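Local coordinates for development-specific protein S (Myxococcus xanthus, PDB 1NPS) that assembles on the surface of myxospores in the presence of calcium ions, its N-terminal beta/gamma-crystallin domain binding two of them, at residues A[2-16]-A[31-44]. Numbering follows the deposited sequence.
Sequences NITVFYNEDFQGKQV and LGIENNTISSVKVP. With CA (calcium ion), chain B; CA (calcium ion), chain C.
In the first Greek key motif of this beta/gamma-crystallin domain, strand 3-6 pairs antiparallel with strand 40-42, and the folded loop 7-14 of the 3-6/15-18 hairpin bends back over the pair. Ser-40 OG pins that loop: chi1 of 67° sets it between the backbone N and the carbonyl carbon, turned to the loop, where it donates to Asn-8 O at 2.8 Å and accepts a bent bond (137°) from Phe-11 N at 2.9 Å. Ser-39 and Ser-40 both face Phe-6 in a classic beta bulge. Lys-42 runs extended over one face of the Phe-11 ring, its CG 4.0 Å from the ring centroid, a CH-pi contact. On the buried side, Val-5 CG2 meets Ile-33 CD1 at 3.5 Å, the two side chains crossing nearly at right angles. Tyr-7 lies between Thr-37 on one ring face and Lys-14 CD on the other; its OH accepts a bond from Glu-34 N at 2.8 Å and donates to Glu-34 OE2 from above the carboxylate plane. Asn-36 OD1 binds one calcium ion, shared with Gln-53 and Ser-79. The other takes Tyr-7 O, Thr-37 O, Ser-39 OG and Asn-76, so calcium probably ties the two segments' loops together.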
loop_
_atom_site.group_PDB
_atom_site.type_symbol
_atom_site.label_atom_id
_atom_site.label_comp_id
_atom_site.label_asym_id
_atom_site.label_seq_id
_atom_site.Cartn_x
_atom_site.Cartn_y
_atom_site.Cartn_z
ATOM N N ASN A 2 -1.155 11.562 1.162
ATOM C CA ASN A 2 -0.703 10.308 0.562
ATOM C C ASN A 2 -0.107 9.350 1.559
ATOM O O ASN A 2 0.274 9.740 2.657
ATOM C CB ASN A 2 0.375 10.551 -0.500
ATOM C CG ASN A 2 0.235 11.880 -1.187
ATOM O OD1 ASN A 2 -0.825 12.211 -1.718
ATOM N ND2 ASN A 2 1.305 12.667 -1.161
ATOM N N ILE A 3 -0.106 8.078 1.178
ATOM C CA ILE A 3 0.514 7.036 1.970
ATOM C C ILE A 3 1.856 6.828 1.245
ATOM O O ILE A 3 1.976 7.149 0.058
ATOM C CB ILE A 3 -0.293 5.697 1.928
ATOM C CG1 ILE A 3 -0.365 5.160 0.492
ATOM C CG2 ILE A 3 -1.700 5.883 2.524
ATOM C CD1 ILE A 3 -0.476 3.650 0.409
ATOM N N THR A 4 2.863 6.317 1.943
ATOM C CA THR A 4 4.146 6.056 1.301
ATOM C C THR A 4 4.449 4.569 1.521
ATOM O O THR A 4 4.361 4.072 2.645
ATOM C CB THR A 4 5.279 6.948 1.872
ATOM O OG1 THR A 4 4.820 8.305 1.966
ATOM C CG2 THR A 4 6.474 6.925 0.951
ATOM N N VAL A 5 4.648 3.843 0.426
ATOM C CA VAL A 5 4.947 2.418 0.481
ATOM C C VAL A 5 6.439 2.165 0.321
ATOM O O VAL A 5 7.088 2.766 -0.543
ATOM C CB VAL A 5 4.149 1.641 -0.597
ATOM C CG1 VAL A 5 2.643 1.803 -0.347
ATOM C CG2 VAL A 5 4.513 2.131 -1.995
ATOM N N PHE A 6 6.965 1.231 1.110
ATOM C CA PHE A 6 8.395 0.914 1.095
ATOM C C PHE A 6 8.684 -0.519 0.663
ATOM O O PHE A 6 7.874 -1.429 0.901
ATOM C CB PHE A 6 9.004 1.160 2.483
ATOM C CG PHE A 6 8.969 2.598 2.914
ATOM C CD1 PHE A 6 7.833 3.128 3.522
ATOM C CD2 PHE A 6 10.064 3.433 2.687
ATOM C CE1 PHE A 6 7.783 4.468 3.899
ATOM C CE2 PHE A 6 10.025 4.762 3.058
ATOM C CZ PHE A 6 8.878 5.284 3.664
ATOM N N TYR A 7 9.821 -0.721 -0.004
ATOM C CA TYR A 7 10.199 -2.065 -0.450
ATOM C C TYR A 7 10.625 -3.002 0.674
ATOM O O TYR A 7 10.420 -4.219 0.574
ATOM C CB TYR A 7 11.273 -2.000 -1.535
ATOM C CG TYR A 7 10.697 -1.946 -2.937
ATOM C CD1 TYR A 7 9.518 -1.233 -3.207
ATOM C CD2 TYR A 7 11.314 -2.628 -3.986
ATOM C CE1 TYR A 7 8.969 -1.205 -4.487
ATOM C CE2 TYR A 7 10.774 -2.609 -5.271
ATOM C CZ TYR A 7 9.601 -1.897 -5.515
ATOM O OH TYR A 7 9.057 -1.893 -6.784
ATOM N N ASN A 8 11.176 -2.440 1.748
ATOM C CA ASN A 8 11.614 -3.217 2.909
ATOM C C ASN A 8 10.896 -2.765 4.178
ATOM O O ASN A 8 10.288 -1.688 4.214
ATOM C CB ASN A 8 13.128 -3.108 3.114
ATOM C CG ASN A 8 13.925 -3.646 1.935
ATOM O OD1 ASN A 8 14.860 -3.000 1.464
ATOM N ND2 ASN A 8 13.550 -4.824 1.444
ATOM N N GLU A 9 10.925 -3.618 5.198
ATOM C CA GLU A 9 10.292 -3.323 6.484
ATOM C C GLU A 9 10.937 -2.135 7.217
ATOM O O GLU A 9 12.026 -1.690 6.868
ATOM C CB GLU A 9 10.303 -4.575 7.380
ATOM C CG GLU A 9 9.415 -5.708 6.857
ATOM C CD GLU A 9 9.275 -6.887 7.810
ATOM O OE1 GLU A 9 10.165 -7.113 8.654
ATOM O OE2 GLU A 9 8.259 -7.603 7.710
ATOM N N ASP A 10 10.235 -1.621 8.228
ATOM C CA ASP A 10 10.710 -0.495 9.037
ATOM C C ASP A 10 11.011 0.746 8.210
ATOM O O ASP A 10 11.954 1.465 8.487
ATOM C CB ASP A 10 11.954 -0.898 9.844
ATOM C CG ASP A 10 11.701 -2.096 10.751
ATOM O OD1 ASP A 10 10.580 -2.219 11.293
ATOM O OD2 ASP A 10 12.624 -2.916 10.922
ATOM N N PHE A 11 10.211 0.964 7.174
ATOM C CA PHE A 11 10.352 2.117 6.288
ATOM C C PHE A 11 11.747 2.277 5.647
ATOM O O PHE A 11 12.316 3.366 5.647
ATOM C CB PHE A 11 9.942 3.399 7.042
ATOM C CG PHE A 11 8.730 3.220 7.941
ATOM C CD1 PHE A 11 7.563 2.620 7.466
ATOM C CD2 PHE A 11 8.776 3.610 9.279
ATOM C CE1 PHE A 11 6.473 2.412 8.311
ATOM C CE2 PHE A 11 7.681 3.400 10.125
ATOM C CZ PHE A 11 6.536 2.800 9.637
ATOM N N GLN A 12 12.277 1.201 5.075
ATOM C CA GLN A 12 13.591 1.264 4.430
ATOM C C GLN A 12 13.451 0.950 2.951
ATOM O O GLN A 12 12.421 0.467 2.520
ATOM C CB GLN A 12 14.550 0.249 5.054
ATOM C CG GLN A 12 14.876 0.486 6.512
ATOM C CD GLN A 12 16.119 1.321 6.690
ATOM O OE1 GLN A 12 17.199 0.943 6.240
ATOM N NE2 GLN A 12 15.985 2.452 7.361
ATOM N N GLY A 13 14.505 1.193 2.183
ATOM C CA GLY A 13 14.473 0.908 0.761
ATOM C C GLY A 13 13.643 1.824 -0.118
ATOM O O GLY A 13 13.167 2.866 0.313
ATOM N N LYS A 14 13.490 1.414 -1.373
ATOM C CA LYS A 14 12.726 2.134 -2.391
ATOM C C LYS A 14 11.357 2.545 -1.860
ATOM O O LYS A 14 10.649 1.735 -1.268
ATOM C CB LYS A 14 12.567 1.238 -3.619
ATOM C CG LYS A 14 11.832 1.855 -4.782
ATOM C CD LYS A 14 11.840 0.898 -5.964
ATOM C CE LYS A 14 13.268 0.454 -6.299
ATOM N NZ LYS A 14 13.358 -0.568 -7.395
ATOM N N GLN A 15 10.986 3.797 -2.109
ATOM C CA GLN A 15 9.719 4.338 -1.637
ATOM C C GLN A 15 8.964 5.126 -2.706
ATOM O O GLN A 15 9.585 5.721 -3.591
ATOM C CB GLN A 15 9.967 5.212 -0.410
ATOM C CG GLN A 15 10.926 6.357 -0.623
ATOM C CD GLN A 15 11.180 7.114 0.657
ATOM O OE1 GLN A 15 12.160 6.863 1.363
ATOM N NE2 GLN A 15 10.295 8.047 0.970
ATOM N N VAL A 16 7.631 5.101 -2.630
ATOM C CA VAL A 16 6.751 5.783 -3.591
ATOM C C VAL A 16 5.473 6.271 -2.899
ATOM O O VAL A 16 4.834 5.511 -2.166
ATOM C CB VAL A 16 6.302 4.811 -4.755
ATOM C CG1 VAL A 16 5.249 5.460 -5.632
ATOM C CG2 VAL A 16 7.489 4.372 -5.611
ATOM N N LEU A 31 3.643 3.160 -11.826
ATOM C CA LEU A 31 4.107 4.145 -10.852
ATOM C C LEU A 31 5.408 3.703 -10.187
ATOM O O LEU A 31 5.871 4.316 -9.238
ATOM C CB LEU A 31 3.012 4.394 -9.808
ATOM C CG LEU A 31 1.648 4.793 -10.383
ATOM C CD1 LEU A 31 0.642 4.992 -9.276
ATOM C CD2 LEU A 31 1.770 6.064 -11.208
ATOM N N GLY A 32 6.010 2.651 -10.730
ATOM C CA GLY A 32 7.263 2.139 -10.199
ATOM C C GLY A 32 7.182 1.224 -8.987
ATOM O O GLY A 32 8.173 1.066 -8.265
ATOM N N ILE A 33 6.003 0.654 -8.741
ATOM C CA ILE A 33 5.792 -0.247 -7.611
ATOM C C ILE A 33 5.592 -1.650 -8.144
ATOM O O ILE A 33 4.514 -1.979 -8.621
ATOM C CB ILE A 33 4.547 0.155 -6.794
ATOM C CG1 ILE A 33 4.766 1.530 -6.155
ATOM C CG2 ILE A 33 4.218 -0.923 -5.733
ATOM C CD1 ILE A 33 3.580 2.040 -5.377
ATOM N N GLU A 34 6.641 -2.460 -8.084
ATOM C CA GLU A 34 6.582 -3.835 -8.570
ATOM C C GLU A 34 5.629 -4.694 -7.753
ATOM O O GLU A 34 5.446 -4.489 -6.555
ATOM C CB GLU A 34 7.973 -4.466 -8.560
ATOM C CG GLU A 34 8.966 -3.762 -9.453
ATOM C CD GLU A 34 10.392 -4.021 -9.029
ATOM O OE1 GLU A 34 10.870 -5.157 -9.224
ATOM O OE2 GLU A 34 11.035 -3.087 -8.496
ATOM N N ASN A 35 5.057 -5.691 -8.411
ATOM C CA ASN A 35 4.117 -6.587 -7.757
ATOM C C ASN A 35 4.751 -7.325 -6.573
ATOM O O ASN A 35 5.928 -7.723 -6.627
ATOM C CB ASN A 35 3.602 -7.592 -8.773
ATOM C CG ASN A 35 2.555 -8.492 -8.199
ATOM O OD1 ASN A 35 1.515 -8.030 -7.730
ATOM N ND2 ASN A 35 2.822 -9.795 -8.228
ATOM N N ASN A 36 3.954 -7.541 -5.529
ATOM C CA ASN A 36 4.385 -8.241 -4.314
ATOM C C ASN A 36 5.761 -7.780 -3.811
ATOM O O ASN A 36 6.673 -8.606 -3.668
ATOM C CB ASN A 36 4.439 -9.771 -4.538
ATOM C CG ASN A 36 3.112 -10.380 -5.007
ATOM O OD1 ASN A 36 2.032 -9.837 -4.787
ATOM N ND2 ASN A 36 3.207 -11.550 -5.638
ATOM N N THR A 37 5.941 -6.485 -3.568
ATOM C CA THR A 37 7.234 -5.993 -3.075
ATOM C C THR A 37 7.120 -5.138 -1.819
ATOM O O THR A 37 8.086 -5.014 -1.048
ATOM C CB THR A 37 8.026 -5.189 -4.148
ATOM O OG1 THR A 37 7.239 -4.085 -4.618
ATOM C CG2 THR A 37 8.445 -6.084 -5.316
ATOM N N ILE A 38 5.940 -4.582 -1.586
ATOM C CA ILE A 38 5.701 -3.728 -0.430
ATOM C C ILE A 38 5.907 -4.460 0.896
ATOM O O ILE A 38 5.426 -5.573 1.090
ATOM C CB ILE A 38 4.300 -3.119 -0.508
ATOM C CG1 ILE A 38 4.213 -2.238 -1.754
ATOM C CG2 ILE A 38 3.987 -2.346 0.749
ATOM C CD1 ILE A 38 2.864 -1.620 -1.957
ATOM N N SER A 39 6.662 -3.838 1.798
ATOM C CA SER A 39 6.957 -4.452 3.089
ATOM C C SER A 39 6.630 -3.554 4.285
ATOM O O SER A 39 6.566 -4.012 5.427
ATOM C CB SER A 39 8.416 -4.918 3.115
ATOM O OG SER A 39 8.721 -5.696 1.955
ATOM N N SER A 40 6.409 -2.276 4.025
ATOM C CA SER A 40 6.038 -1.344 5.095
ATOM C C SER A 40 5.351 -0.121 4.494
ATOM O O SER A 40 5.529 0.181 3.307
ATOM C CB SER A 40 7.239 -0.978 5.997
ATOM O OG SER A 40 8.238 -0.217 5.348
ATOM N N VAL A 41 4.480 0.512 5.276
ATOM C CA VAL A 41 3.725 1.659 4.806
ATOM C C VAL A 41 3.526 2.724 5.876
ATOM O O VAL A 41 3.328 2.417 7.055
ATOM C CB VAL A 41 2.311 1.228 4.341
ATOM C CG1 VAL A 41 1.563 2.409 3.736
ATOM C CG2 VAL A 41 2.395 0.080 3.343
ATOM N N LYS A 42 3.586 3.981 5.452
ATOM C CA LYS A 42 3.352 5.109 6.339
ATOM C C LYS A 42 1.970 5.644 5.981
ATOM O O LYS A 42 1.622 5.758 4.803
ATOM C CB LYS A 42 4.409 6.206 6.145
ATOM C CG LYS A 42 5.783 5.873 6.714
ATOM C CD LYS A 42 6.690 7.089 6.699
ATOM C CE LYS A 42 8.038 6.758 7.299
ATOM N NZ LYS A 42 8.965 7.918 7.286
ATOM N N VAL A 43 1.150 5.890 6.991
ATOM C CA VAL A 43 -0.184 6.406 6.754
ATOM C C VAL A 43 -0.436 7.593 7.683
ATOM O O VAL A 43 -0.605 7.413 8.883
ATOM C CB VAL A 43 -1.260 5.302 6.989
ATOM C CG1 VAL A 43 -2.645 5.791 6.571
ATOM C CG2 VAL A 43 -0.891 4.038 6.235
ATOM N N PRO A 44 -0.427 8.823 7.137
ATOM C CA PRO A 44 -0.663 10.019 7.945
ATOM C C PRO A 44 -2.161 10.203 8.165
ATOM O O PRO A 44 -2.975 9.519 7.532
ATOM C CB PRO A 44 -0.107 11.130 7.054
ATOM C CG PRO A 44 -0.499 10.675 5.702
ATOM C CD PRO A 44 -0.139 9.195 5.738
HETATM CA CA CA B . 9.403 -5.977 0.301
HETATM CA CA CA C . -0.050 -10.604 -4.943
HETATM O O HOH W 1 6.130 -6.825 6.269
HETATM O O HOH W 2 10.576 -6.438 -0.654
HETATM O O HOH W 3 -0.284 -9.405 -4.007
HETATM O O HOH W 4 -0.343 -11.603 -6.315
HETATM O O HOH W 5 0.243 -12.334 -3.916
#